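Local coordinates for protein short chain dehydrogenase (A0QTM2 homolog) (Mycobacterium thermoresistibile, PDB 3SC4) that probably catalyses an NAD(P)-dependent oxidation or reduction, as a Rossmann-fold member of the short-chain dehydrogenase family, at residues P45-I53 with T202-G210; M215-D226 with V259-G269. All coordinates share one frame; numbering follows the deposited sequence.

Interaction 1 of 2, residues P45-I53 with T202-G210; sequences PHPKLPGTI and TAAVQNLLG
N207 hands its amide to the backbone of K48: ND2 donates to K48 O at 2.9 Å, with 154° at the hydrogen. K48 O lies close to the amide plane of N207, whereas ND2 stands tilted from the carbonyl plane, 35° off it. The same nitrogen passes 3.6 Å from P50 CD, the proline ring edging in beside the amide. P50 also lies against the start of helix 203-209, its CD 4.0 Å from A204 CB and its CG near the methyl of A203. From the next turn, L208 reaches back with both methyls: CD1 meets L49 CD2, while CD2 lies 4.0 Å from K48 CD, where the two side chains run nearly at right angles. L49 CD2 also touches A204 CB. In this Rossmann-type fold, 45-53 belongs to the loop that leads from strand 35-40 to helix 53-63, and 203-209 is a short helix following strand 190-195, so the contact joins two crossover connections at the surface. Behind it, H46 ND1 accepts from K48 N at 3.1 Å and, weakly, from L49 N; chi1 of -165° sets the ring opposite its own backbone N, where ND1 can meet both N-H groups. R19 touches L49 and bonds G51 O through NH1.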
ATOM      1  N   PRO B  45      12.642  15.439  24.690  1.00 39.46           N
ATOM      2  CA  PRO B  45      12.016  14.312  25.385  1.00 38.23           C
ATOM      3  C   PRO B  45      10.483  14.420  25.419  1.00 37.23           C
ATOM      4  O   PRO B  45       9.932  15.517  25.534  1.00 37.90           O
ATOM      5  CB  PRO B  45      12.587  14.422  26.798  1.00 39.18           C
ATOM      6  CG  PRO B  45      12.873  15.888  26.969  1.00 40.82           C
ATOM      7  CD  PRO B  45      13.348  16.342  25.619  1.00 40.68           C
ATOM      8  N   HIS B  46       9.809  13.289  25.286  1.00 35.51           N
ATOM      9  CA  HIS B  46       8.364  13.244  25.430  1.00 34.95           C
ATOM     10  C   HIS B  46       8.049  12.986  26.894  1.00 34.39           C
ATOM     11  O   HIS B  46       8.761  12.270  27.541  1.00 33.84           O
ATOM     12  CB  HIS B  46       7.762  12.120  24.574  1.00 33.80           C
ATOM     13  CG  HIS B  46       6.281  12.239  24.398  1.00 35.29           C
ATOM     14  ND1 HIS B  46       5.378  11.688  25.288  1.00 34.86           N
ATOM     15  CD2 HIS B  46       5.545  12.898  23.467  1.00 35.84           C
ATOM     16  CE1 HIS B  46       4.149  11.992  24.901  1.00 35.77           C
ATOM     17  NE2 HIS B  46       4.222  12.731  23.805  1.00 35.61           N
ATOM     18  N   PRO B  47       6.960  13.552  27.412  1.00 34.61           N
ATOM     19  CA  PRO B  47       6.694  13.353  28.848  1.00 34.58           C
ATOM     20  C   PRO B  47       6.353  11.914  29.275  1.00 33.52           C
ATOM     21  O   PRO B  47       6.492  11.578  30.461  1.00 33.31           O
ATOM     22  CB  PRO B  47       5.516  14.294  29.131  1.00 35.24           C
ATOM     23  CG  PRO B  47       4.999  14.752  27.789  1.00 35.34           C
ATOM     24  CD  PRO B  47       6.096  14.583  26.800  1.00 34.87           C
ATOM     25  N   LYS B  48       5.916  11.088  28.332  1.00 32.05           N
ATOM     26  CA  LYS B  48       5.434   9.747  28.643  1.00 31.64           C
ATOM     27  C   LYS B  48       6.212   8.608  27.955  1.00 29.83           C
ATOM     28  O   LYS B  48       6.364   7.536  28.518  1.00 29.02           O
ATOM     29  CB  LYS B  48       3.942   9.668  28.313  1.00 32.11           C
ATOM     30  CG  LYS B  48       3.082  10.454  29.291  1.00 34.96           C
ATOM     31  CD  LYS B  48       1.592  10.329  28.991  1.00 38.38           C
ATOM     32  CE  LYS B  48       0.733  10.653  30.233  1.00 41.63           C
ATOM     33  NZ  LYS B  48       1.065   9.696  31.375  1.00 43.47           N
ATOM     34  N   LEU B  49       6.698   8.841  26.750  1.00 28.76           N
ATOM     35  CA  LEU B  49       7.577   7.898  26.058  1.00 28.22           C
ATOM     36  C   LEU B  49       9.067   8.104  26.423  1.00 28.36           C
ATOM     37  O   LEU B  49       9.601   9.206  26.266  1.00 29.06           O
ATOM     38  CB  LEU B  49       7.408   8.086  24.549  1.00 27.78           C
ATOM     39  CG  LEU B  49       5.957   8.107  24.065  1.00 28.00           C
ATOM     40  CD1 LEU B  49       5.954   8.264  22.577  1.00 26.38           C
ATOM     41  CD2 LEU B  49       5.183   6.831  24.499  1.00 28.10           C
ATOM     42  N   PRO B  50       9.754   7.049  26.881  1.00 28.06           N
ATOM     43  CA  PRO B  50      11.143   7.235  27.307  1.00 28.65           C
ATOM     44  C   PRO B  50      12.049   7.471  26.126  1.00 28.72           C
ATOM     45  O   PRO B  50      11.711   7.062  25.029  1.00 27.74           O
ATOM     46  CB  PRO B  50      11.502   5.881  27.906  1.00 28.27           C
ATOM     47  CG  PRO B  50      10.701   4.930  27.129  1.00 27.54           C
ATOM     48  CD  PRO B  50       9.390   5.622  26.863  1.00 27.60           C
ATOM     49  N   GLY B  51      13.187   8.112  26.358  1.00 29.55           N
ATOM     50  CA  GLY B  51      14.250   8.191  25.383  1.00 29.60           C
ATOM     51  C   GLY B  51      14.164   9.349  24.416  1.00 30.08           C
ATOM     52  O   GLY B  51      13.107   9.917  24.206  1.00 29.87           O
ATOM     53  N   THR B  52      15.327   9.716  23.879  1.00 30.97           N
ATOM     54  CA  THR B  52      15.467  10.585  22.708  1.00 30.90           C
ATOM     55  C   THR B  52      16.590   9.975  21.870  1.00 30.60           C
ATOM     56  O   THR B  52      17.272   9.055  22.337  1.00 30.73           O
ATOM     57  CB  THR B  52      15.893  12.000  23.110  1.00 32.24           C
ATOM     58  OG1 THR B  52      17.255  11.986  23.573  1.00 33.39           O
ATOM     59  CG2 THR B  52      14.973  12.548  24.195  1.00 32.78           C
ATOM     60  N   ILE B  53      16.808  10.477  20.661  1.00 30.46           N
ATOM     61  CA  ILE B  53      17.976  10.037  19.875  1.00 30.73           C
ATOM     62  C   ILE B  53      19.297  10.191  20.647  1.00 31.92           C
ATOM     63  O   ILE B  53      20.171   9.344  20.523  1.00 32.63           O
ATOM     64  CB  ILE B  53      18.092  10.733  18.504  1.00 30.91           C
ATOM     65  CG1 ILE B  53      18.020  12.265  18.640  1.00 32.90           C
ATOM     66  CG2 ILE B  53      17.023  10.252  17.567  1.00 28.68           C
ATOM     67  CD1 ILE B  53      18.134  13.008  17.295  1.00 33.08           C
ATOM     68  N   THR B 202       7.318  -2.920  25.712  1.00 22.00           N
ATOM     69  CA  THR B 202       8.469  -2.042  25.782  1.00 21.98           C
ATOM     70  C   THR B 202       8.269  -1.166  26.997  1.00 22.55           C
ATOM     71  O   THR B 202       7.193  -1.161  27.588  1.00 23.21           O
ATOM     72  CB  THR B 202       8.560  -1.201  24.524  1.00 21.25           C
ATOM     73  OG1 THR B 202       7.444  -0.312  24.478  1.00 22.30           O
ATOM     74  CG2 THR B 202       8.506  -2.091  23.308  1.00 19.20           C
ATOM     75  N   ALA B 203       9.302  -0.438  27.388  1.00 23.14           N
ATOM     76  CA  ALA B 203       9.195   0.487  28.521  1.00 23.63           C
ATOM     77  C   ALA B 203       8.035   1.497  28.302  1.00 23.36           C
ATOM     78  O   ALA B 203       7.320   1.846  29.232  1.00 24.51           O
ATOM     79  CB  ALA B 203      10.509   1.209  28.739  1.00 23.12           C
ATOM     80  N   ALA B 204       7.849   1.960  27.078  1.00 22.28           N
ATOM     81  CA  ALA B 204       6.740   2.859  26.802  1.00 22.26           C
ATOM     82  C   ALA B 204       5.400   2.304  27.303  1.00 22.67           C
ATOM     83  O   ALA B 204       4.552   3.078  27.748  1.00 23.55           O
ATOM     84  CB  ALA B 204       6.646   3.136  25.339  1.00 21.44           C
ATOM     85  N   VAL B 205       5.191   0.986  27.209  1.00 22.10           N
ATOM     86  CA  VAL B 205       3.926   0.392  27.654  1.00 22.09           C
ATOM     87  C   VAL B 205       3.781   0.561  29.157  1.00 23.25           C
ATOM     88  O   VAL B 205       2.723   0.931  29.641  1.00 24.07           O
ATOM     89  CB  VAL B 205       3.767  -1.155  27.246  1.00 21.72           C
ATOM     90  CG1 VAL B 205       2.585  -1.765  27.915  1.00 19.41           C
ATOM     91  CG2 VAL B 205       3.604  -1.325  25.754  1.00 20.35           C
ATOM     92  N   GLN B 206       4.836   0.284  29.900  1.00 24.34           N
ATOM     93  CA  GLN B 206       4.796   0.447  31.349  1.00 26.54           C
ATOM     94  C   GLN B 206       4.452   1.892  31.730  1.00 26.03           C
ATOM     95  O   GLN B 206       3.592   2.159  32.557  1.00 25.66           O
ATOM     96  CB  GLN B 206       6.148   0.078  31.976  1.00 28.04           C
ATOM     97  CG  GLN B 206       6.681  -1.349  31.717  1.00 32.98           C
ATOM     98  CD  GLN B 206       5.769  -2.445  32.265  1.00 39.64           C
ATOM     99  OE1 GLN B 206       5.159  -3.203  31.498  1.00 44.76           O
ATOM    100  NE2 GLN B 206       5.664  -2.526  33.595  1.00 44.42           N
ATOM    101  N   ASN B 207       5.151   2.819  31.110  1.00 25.77           N
ATOM    102  CA  ASN B 207       4.945   4.223  31.367  1.00 26.72           C
ATOM    103  C   ASN B 207       3.476   4.620  31.196  1.00 27.81           C
ATOM    104  O   ASN B 207       2.903   5.268  32.072  1.00 28.81           O
ATOM    105  CB  ASN B 207       5.837   5.053  30.431  1.00 26.26           C
ATOM    106  CG  ASN B 207       7.292   5.149  30.909  1.00 25.55           C
ATOM    107  OD1 ASN B 207       7.691   4.489  31.865  1.00 25.10           O
ATOM    108  ND2 ASN B 207       8.086   5.982  30.228  1.00 22.41           N
ATOM    109  N   LEU B 208       2.870   4.219  30.075  1.00 27.75           N
ATOM    110  CA  LEU B 208       1.485   4.561  29.779  1.00 28.70           C
ATOM    111  C   LEU B 208       0.476   3.819  30.646  1.00 30.43           C
ATOM    112  O   LEU B 208      -0.565   4.376  30.976  1.00 30.86           O
ATOM    113  CB  LEU B 208       1.188   4.324  28.300  1.00 27.93           C
ATOM    114  CG  LEU B 208       1.877   5.325  27.368  1.00 28.14           C
ATOM    115  CD1 LEU B 208       1.797   4.794  25.962  1.00 30.31           C
ATOM    116  CD2 LEU B 208       1.259   6.693  27.418  1.00 27.02           C
ATOM    117  N   LEU B 209       0.767   2.566  31.004  1.00 32.20           N
ATOM    118  CA  LEU B 209      -0.040   1.841  32.004  1.00 34.44           C
ATOM    119  C   LEU B 209       0.100   2.461  33.397  1.00 36.72           C
ATOM    120  O   LEU B 209      -0.822   2.405  34.197  1.00 36.96           O
ATOM    121  CB  LEU B 209       0.364   0.363  32.074  1.00 34.29           C
ATOM    122  CG  LEU B 209      -0.543  -0.659  31.393  1.00 33.92           C
ATOM    123  CD1 LEU B 209      -0.006  -2.073  31.657  1.00 33.16           C
ATOM    124  CD2 LEU B 209      -1.991  -0.524  31.889  1.00 32.41           C
ATOM    125  N   GLY B 210       1.268   3.040  33.670  1.00 39.07           N
ATOM    126  CA  GLY B 210       1.543   3.715  34.931  1.00 42.19           C
ATOM    127  C   GLY B 210       2.006   2.803  36.055  1.00 45.04           C
ATOM    128  O   GLY B 210       1.916   3.174  37.238  1.00 46.19           O
TER

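Interaction 2 of 2, residues M215-D226 with V259-G269; sequences MARSRKPEVYAD and VYDCVPGSELG
Y260 lays its ring against V223 and reaches D226 with its hydroxyl. V223 CG2 sits over one face, 4.2 Å from the ring centroid, a CH-pi contact, while V259 CG2 lies above the opposite face. At the rim, Y260 OH donates to the anti lone pair of D226 OD2 at 2.5 Å, and the carboxylate is turned 79° from the ring. The backbone carbonyl of Y260 takes K220 N at 2.7 Å, and C262 N donates to S218 O; these two bonds flank the single beta bridge of R219 with D261. R217, at the other end, bends at chi3 (90°), bringing its guanidinium over G269 CA and giving NE a weak bond to E267 O; its own carbonyl accepts from G269 N. C262 tucks CB 3.2 Å from M215 O. Between the Y260 and R217 ends, R219 runs extended beside D261 in a salt bridge, NE to OD1 2.7 Å, close to the guanidinium plane, with L268 CD1 over one guanidinium face. A water joins R219 NH2 to D261 OD2; NH1 forms a salt bridge with E246 and NH2 a further hydrogen bond with N278, so the buried charge is met from several sides. Y260 and V223 both touch L249 of helix 245-252, and A225 packs on helix 20-30; segment 259-269 puts Y260 against the first turns of helix 222-232, whose Y224 OH bonds L194 O of strand 190-195.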
ATOM      1  N   MET B 215       3.822  -8.111  31.699  1.00 46.68           N
ATOM      2  CA  MET B 215       3.006  -8.233  30.498  1.00 44.87           C
ATOM      3  C   MET B 215       3.069  -9.698  30.095  1.00 43.15           C
ATOM      4  O   MET B 215       3.881 -10.088  29.272  1.00 42.38           O
ATOM      5  CB  MET B 215       3.517  -7.283  29.403  1.00 43.96           C
ATOM      6  CG  MET B 215       3.445  -5.796  29.804  1.00 44.66           C
ATOM      7  SD  MET B 215       1.775  -5.103  29.696  1.00 46.64           S
ATOM      8  CE  MET B 215       1.082  -5.455  31.301  1.00 46.73           C
ATOM      9  N   ALA B 216       2.210 -10.497  30.715  1.00 42.08           N
ATOM     10  CA  ALA B 216       2.348 -11.950  30.732  1.00 41.09           C
ATOM     11  C   ALA B 216       2.086 -12.544  29.365  1.00 39.14           C
ATOM     12  O   ALA B 216       2.619 -13.588  29.030  1.00 38.89           O
ATOM     13  CB  ALA B 216       1.406 -12.573  31.778  1.00 42.12           C
ATOM     14  N   ARG B 217       1.285 -11.861  28.565  1.00 37.02           N
ATOM     15  CA  ARG B 217       0.970 -12.340  27.230  1.00 35.94           C
ATOM     16  C   ARG B 217       1.961 -11.872  26.160  1.00 32.67           C
ATOM     17  O   ARG B 217       1.741 -12.115  24.996  1.00 31.42           O
ATOM     18  CB  ARG B 217      -0.453 -11.889  26.842  1.00 36.89           C
ATOM     19  CG  ARG B 217      -1.564 -12.271  27.863  1.00 40.90           C
ATOM     20  CD  ARG B 217      -2.931 -12.493  27.175  1.00 44.15           C
ATOM     21  NE  ARG B 217      -3.126 -13.889  26.763  1.00 46.35           N
ATOM     22  CZ  ARG B 217      -3.750 -14.297  25.653  1.00 48.90           C
ATOM     23  NH1 ARG B 217      -4.258 -13.443  24.774  1.00 48.27           N
ATOM     24  NH2 ARG B 217      -3.853 -15.594  25.402  1.00 52.41           N
ATOM     25  N   SER B 218       3.042 -11.204  26.556  1.00 30.83           N
ATOM     26  CA  SER B 218       3.922 -10.505  25.615  1.00 28.87           C
ATOM     27  C   SER B 218       5.347 -11.023  25.666  1.00 28.14           C
ATOM     28  O   SER B 218       5.710 -11.793  26.553  1.00 29.04           O
ATOM     29  CB  SER B 218       3.936  -9.006  25.920  1.00 28.29           C
ATOM     30  OG  SER B 218       2.647  -8.447  25.781  1.00 27.72           O
ATOM     31  N   ARG B 219       6.154 -10.591  24.707  1.00 26.66           N
ATOM     32  CA  ARG B 219       7.586 -10.908  24.688  1.00 26.40           C
ATOM     33  C   ARG B 219       8.423  -9.634  24.718  1.00 25.48           C
ATOM     34  O   ARG B 219       7.923  -8.535  24.441  1.00 24.40           O
ATOM     35  CB  ARG B 219       7.961 -11.780  23.478  1.00 26.04           C
ATOM     36  CG  ARG B 219       7.555 -13.240  23.646  1.00 26.75           C
ATOM     37  CD  ARG B 219       8.062 -14.160  22.534  1.00 26.68           C
ATOM     38  NE  ARG B 219       7.962 -15.546  22.978  1.00 26.87           N
ATOM     39  CZ  ARG B 219       7.395 -16.554  22.314  1.00 26.51           C
ATOM     40  NH1 ARG B 219       6.901 -16.410  21.092  1.00 26.16           N
ATOM     41  NH2 ARG B 219       7.360 -17.747  22.881  1.00 27.29           N
ATOM     42  N   LYS B 220       9.697  -9.809  25.062  1.00 25.66           N
ATOM     43  CA  LYS B 220      10.656  -8.705  25.170  1.00 25.82           C
ATOM     44  C   LYS B 220      11.185  -8.243  23.802  1.00 24.28           C
ATOM     45  O   LYS B 220      11.167  -8.993  22.838  1.00 24.44           O
ATOM     46  CB  LYS B 220      11.828  -9.101  26.087  1.00 27.15           C
ATOM     47  CG  LYS B 220      11.415  -9.475  27.509  1.00 30.03           C
ATOM     48  CD  LYS B 220      12.610  -9.588  28.464  1.00 35.47           C
ATOM     49  CE  LYS B 220      13.252 -11.007  28.475  1.00 39.18           C
ATOM     50  NZ  LYS B 220      14.642 -11.040  29.131  1.00 39.29           N
ATOM     51  N   PRO B 221      11.656  -6.990  23.717  1.00 23.66           N
ATOM     52  CA  PRO B 221      12.128  -6.472  22.428  1.00 22.75           C
ATOM     53  C   PRO B 221      13.307  -7.237  21.865  1.00 22.55           C
ATOM     54  O   PRO B 221      13.535  -7.227  20.657  1.00 21.97           O
ATOM     55  CB  PRO B 221      12.525  -5.023  22.730  1.00 22.72           C
ATOM     56  CG  PRO B 221      12.329  -4.825  24.184  1.00 23.49           C
ATOM     57  CD  PRO B 221      11.559  -5.938  24.745  1.00 23.44           C
ATOM     58  N   GLU B 222      14.039  -7.905  22.744  1.00 23.14           N
ATOM     59  CA  GLU B 222      15.128  -8.789  22.337  1.00 23.37           C
ATOM     60  C   GLU B 222      14.692  -9.840  21.325  1.00 22.09           C
ATOM     61  O   GLU B 222      15.476 -10.224  20.502  1.00 22.30           O
ATOM     62  CB  GLU B 222      15.760  -9.466  23.563  1.00 24.69           C
ATOM     63  CG  GLU B 222      16.756  -8.565  24.336  1.00 27.93           C
ATOM     64  CD  GLU B 222      16.110  -7.628  25.393  1.00 31.31           C
ATOM     65  OE1 GLU B 222      14.864  -7.507  25.480  1.00 31.23           O
ATOM     66  OE2 GLU B 222      16.888  -7.006  26.152  1.00 35.97           O
ATOM     67  N   VAL B 223      13.452 -10.301  21.365  1.00 20.98           N
ATOM     68  CA  VAL B 223      13.012 -11.255  20.367  1.00 20.57           C
ATOM     69  C   VAL B 223      13.169 -10.677  18.963  1.00 19.91           C
ATOM     70  O   VAL B 223      13.549 -11.397  18.057  1.00 20.14           O
ATOM     71  CB  VAL B 223      11.559 -11.754  20.598  1.00 20.70           C
ATOM     72  CG1 VAL B 223      10.519 -10.737  20.096  1.00 19.51           C
ATOM     73  CG2 VAL B 223      11.362 -13.079  19.928  1.00 18.18           C
ATOM     74  N   TYR B 224      12.943  -9.375  18.810  1.00 19.33           N
ATOM     75  CA  TYR B 224      13.107  -8.672  17.536  1.00 19.02           C
ATOM     76  C   TYR B 224      14.584  -8.390  17.233  1.00 19.79           C
ATOM     77  O   TYR B 224      15.049  -8.583  16.104  1.00 20.06           O
ATOM     78  CB  TYR B 224      12.351  -7.338  17.579  1.00 19.14           C
ATOM     79  CG  TYR B 224      11.397  -7.041  16.433  1.00 18.13           C
ATOM     80  CD1 TYR B 224      11.759  -7.253  15.114  1.00 17.04           C
ATOM     81  CD2 TYR B 224      10.146  -6.456  16.685  1.00 20.06           C
ATOM     82  CE1 TYR B 224      10.895  -6.961  14.072  1.00 16.90           C
ATOM     83  CE2 TYR B 224       9.271  -6.160  15.646  1.00 18.95           C
ATOM     84  CZ  TYR B 224       9.656  -6.416  14.344  1.00 18.53           C
ATOM     85  OH  TYR B 224       8.790  -6.124  13.320  1.00 18.11           O
ATOM     86  N   ALA B 225      15.317  -7.902  18.234  1.00 20.46           N
ATOM     87  CA  ALA B 225      16.765  -7.621  18.087  1.00 21.08           C
ATOM     88  C   ALA B 225      17.560  -8.870  17.678  1.00 21.61           C
ATOM     89  O   ALA B 225      18.305  -8.848  16.706  1.00 22.35           O
ATOM     90  CB  ALA B 225      17.338  -7.024  19.368  1.00 20.54           C
ATOM     91  N   ASP B 226      17.390  -9.962  18.413  1.00 22.05           N
ATOM     92  CA  ASP B 226      18.072 -11.223  18.086  1.00 22.58           C
ATOM     93  C   ASP B 226      17.658 -11.757  16.713  1.00 22.24           C
ATOM     94  O   ASP B 226      18.510 -12.218  15.959  1.00 22.93           O
ATOM     95  CB  ASP B 226      17.833 -12.292  19.158  1.00 22.89           C
ATOM     96  CG  ASP B 226      18.617 -12.037  20.441  1.00 24.12           C
ATOM     97  OD1 ASP B 226      19.450 -11.112  20.474  1.00 23.33           O
ATOM     98  OD2 ASP B 226      18.405 -12.786  21.426  1.00 25.54           O
ATOM     99  N   VAL B 259      13.219 -17.416  26.930  1.00 31.46           N
ATOM    100  CA  VAL B 259      14.099 -16.325  27.344  1.00 31.53           C
ATOM    101  C   VAL B 259      13.607 -14.968  26.806  1.00 30.82           C
ATOM    102  O   VAL B 259      14.098 -13.908  27.228  1.00 31.42           O
ATOM    103  CB  VAL B 259      15.556 -16.568  26.892  1.00 31.87           C
ATOM    104  CG1 VAL B 259      16.104 -17.877  27.523  1.00 33.37           C
ATOM    105  CG2 VAL B 259      15.661 -16.603  25.344  1.00 31.14           C
ATOM    106  N   TYR B 260      12.661 -15.004  25.865  1.00 29.95           N
ATOM    107  CA  TYR B 260      12.035 -13.787  25.328  1.00 29.05           C
ATOM    108  C   TYR B 260      10.695 -13.446  25.994  1.00 29.23           C
ATOM    109  O   TYR B 260      10.170 -12.344  25.833  1.00 28.29           O
ATOM    110  CB  TYR B 260      11.859 -13.918  23.811  1.00 28.00           C
ATOM    111  CG  TYR B 260      13.175 -14.155  23.113  1.00 26.81           C
ATOM    112  CD1 TYR B 260      14.136 -13.151  23.049  1.00 24.37           C
ATOM    113  CD2 TYR B 260      13.483 -15.387  22.565  1.00 25.98           C
ATOM    114  CE1 TYR B 260      15.359 -13.357  22.447  1.00 22.71           C
ATOM    115  CE2 TYR B 260      14.723 -15.596  21.944  1.00 25.84           C
ATOM    116  CZ  TYR B 260      15.646 -14.568  21.893  1.00 23.79           C
ATOM    117  OH  TYR B 260      16.855 -14.762  21.271  1.00 24.22           O
ATOM    118  N   ASP B 261      10.151 -14.392  26.746  1.00 30.59           N
ATOM    119  CA  ASP B 261       8.864 -14.194  27.402  1.00 31.38           C
ATOM    120  C   ASP B 261       9.030 -13.196  28.563  1.00 31.96           C
ATOM    121  O   ASP B 261       9.981 -13.278  29.352  1.00 32.28           O
ATOM    122  CB  ASP B 261       8.276 -15.540  27.880  1.00 32.25           C
ATOM    123  CG  ASP B 261       8.027 -16.526  26.731  1.00 32.65           C
ATOM    124  OD1 ASP B 261       8.396 -16.216  25.575  1.00 31.12           O
ATOM    125  OD2 ASP B 261       7.488 -17.626  26.993  1.00 33.32           O
ATOM    126  N   CYS B 262       8.125 -12.217  28.627  1.00 32.13           N
ATOM    127  CA  CYS B 262       8.115 -11.263  29.728  1.00 32.10           C
ATOM    128  C   CYS B 262       7.848 -12.036  31.014  1.00 33.92           C
ATOM    129  O   CYS B 262       8.464 -11.749  32.017  1.00 34.31           O
ATOM    130  CB  CYS B 262       7.033 -10.207  29.523  1.00 31.49           C
ATOM    131  SG  CYS B 262       7.213  -9.149  28.071  1.00 27.72           S
ATOM    132  N   VAL B 263       6.936 -13.020  30.956  1.00 35.01           N
ATOM    133  CA  VAL B 263       6.691 -13.957  32.057  1.00 36.70           C
ATOM    134  C   VAL B 263       6.589 -15.418  31.582  1.00 37.33           C
ATOM    135  O   VAL B 263       5.535 -15.839  31.094  1.00 37.34           O
ATOM    136  CB  VAL B 263       5.391 -13.603  32.806  1.00 37.49           C
ATOM    137  CG1 VAL B 263       5.131 -14.609  33.956  1.00 38.62           C
ATOM    138  CG2 VAL B 263       5.454 -12.150  33.337  1.00 37.73           C
ATOM    139  N   PRO B 264       7.681 -16.200  31.732  1.00 38.09           N
ATOM    140  CA  PRO B 264       7.698 -17.608  31.266  1.00 39.26           C
ATOM    141  C   PRO B 264       6.595 -18.515  31.832  1.00 41.04           C
ATOM    142  O   PRO B 264       6.198 -18.367  32.986  1.00 42.27           O
ATOM    143  CB  PRO B 264       9.078 -18.110  31.686  1.00 39.07           C
ATOM    144  CG  PRO B 264       9.927 -16.898  31.731  1.00 38.31           C
ATOM    145  CD  PRO B 264       9.032 -15.729  32.089  1.00 37.85           C
ATOM    146  N   GLY B 265       6.098 -19.425  30.994  1.00 42.06           N
ATOM    147  CA  GLY B 265       5.033 -20.356  31.376  1.00 43.65           C
ATOM    148  C   GLY B 265       3.636 -19.750  31.347  1.00 43.94           C
ATOM    149  O   GLY B 265       2.703 -20.317  31.932  1.00 44.85           O
ATOM    150  N   SER B 266       3.500 -18.587  30.696  1.00 42.89           N
ATOM    151  CA  SER B 266       2.194 -17.960  30.476  1.00 42.46           C
ATOM    152  C   SER B 266       1.625 -18.391  29.145  1.00 41.84           C
ATOM    153  O   SER B 266       2.331 -18.866  28.282  1.00 40.68           O
ATOM    154  CB  SER B 266       2.301 -16.434  30.439  1.00 41.45           C
ATOM    155  OG  SER B 266       2.735 -15.898  31.663  1.00 42.43           O
ATOM    156  N   GLU B 267       0.327 -18.182  28.998  1.00 42.40           N
ATOM    157  CA  GLU B 267      -0.347 -18.330  27.727  1.00 42.38           C
ATOM    158  C   GLU B 267      -0.075 -17.039  26.940  1.00 39.40           C
ATOM    159  O   GLU B 267      -0.455 -15.962  27.378  1.00 39.09           O
ATOM    160  CB  GLU B 267      -1.861 -18.556  27.940  1.00 44.11           C
ATOM    161  CG  GLU B 267      -2.504 -19.580  26.962  1.00 48.85           C
ATOM    162  CD  GLU B 267      -2.111 -21.050  27.260  1.00 55.16           C
ATOM    163  OE1 GLU B 267      -1.685 -21.353  28.408  1.00 57.31           O
ATOM    164  OE2 GLU B 267      -2.234 -21.899  26.335  1.00 58.19           O
ATOM    165  N   LEU B 268       0.598 -17.140  25.794  1.00 36.85           N
ATOM    166  CA  LEU B 268       1.014 -15.950  25.080  1.00 33.97           C
ATOM    167  C   LEU B 268      -0.051 -15.482  24.102  1.00 32.94           C
ATOM    168  O   LEU B 268      -0.798 -16.287  23.539  1.00 33.32           O
ATOM    169  CB  LEU B 268       2.318 -16.212  24.356  1.00 33.43           C
ATOM    170  CG  LEU B 268       3.535 -16.364  25.258  1.00 32.52           C
ATOM    171  CD1 LEU B 268       4.724 -16.923  24.496  1.00 30.40           C
ATOM    172  CD2 LEU B 268       3.878 -15.014  25.872  1.00 31.34           C
ATOM    173  N   GLY B 269      -0.131 -14.169  23.919  1.00 31.08           N
ATOM    174  CA  GLY B 269      -1.050 -13.558  22.955  1.00 30.09           C
ATOM    175  C   GLY B 269      -0.412 -13.486  21.570  1.00 28.82           C
ATOM    176  O   GLY B 269       0.796 -13.733  21.412  1.00 29.25           O
TER
HETATM  177  O   HOH W   1       5.198 -13.576  28.791  1.00 12.80           O
HETATM  178  O   HOH W   2       7.927 -19.662  25.316  1.00 19.38           O

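After strand 11-15 and helix 20-30, the chain runs through strand 35-40 into the loop holding 45-53; after 148 intervening residues, with four more strands of the parallel sheet among them, helix 203-209 returns to close interaction 1. Interaction 2 opens directly afterwards at 215 and closes after a much shorter excursion through helix 222-232, strand 242-244 and helix 245-252. The two are therefore in series, neither nested nor crossed, with centres about 19 Å apart. M215 joins them, its side chain packing on V205, Q206 and L209 of helix 203-209. Interaction 1 ties that helix to an early crossover, and interaction 2 ties the following segment to the C-terminal tail.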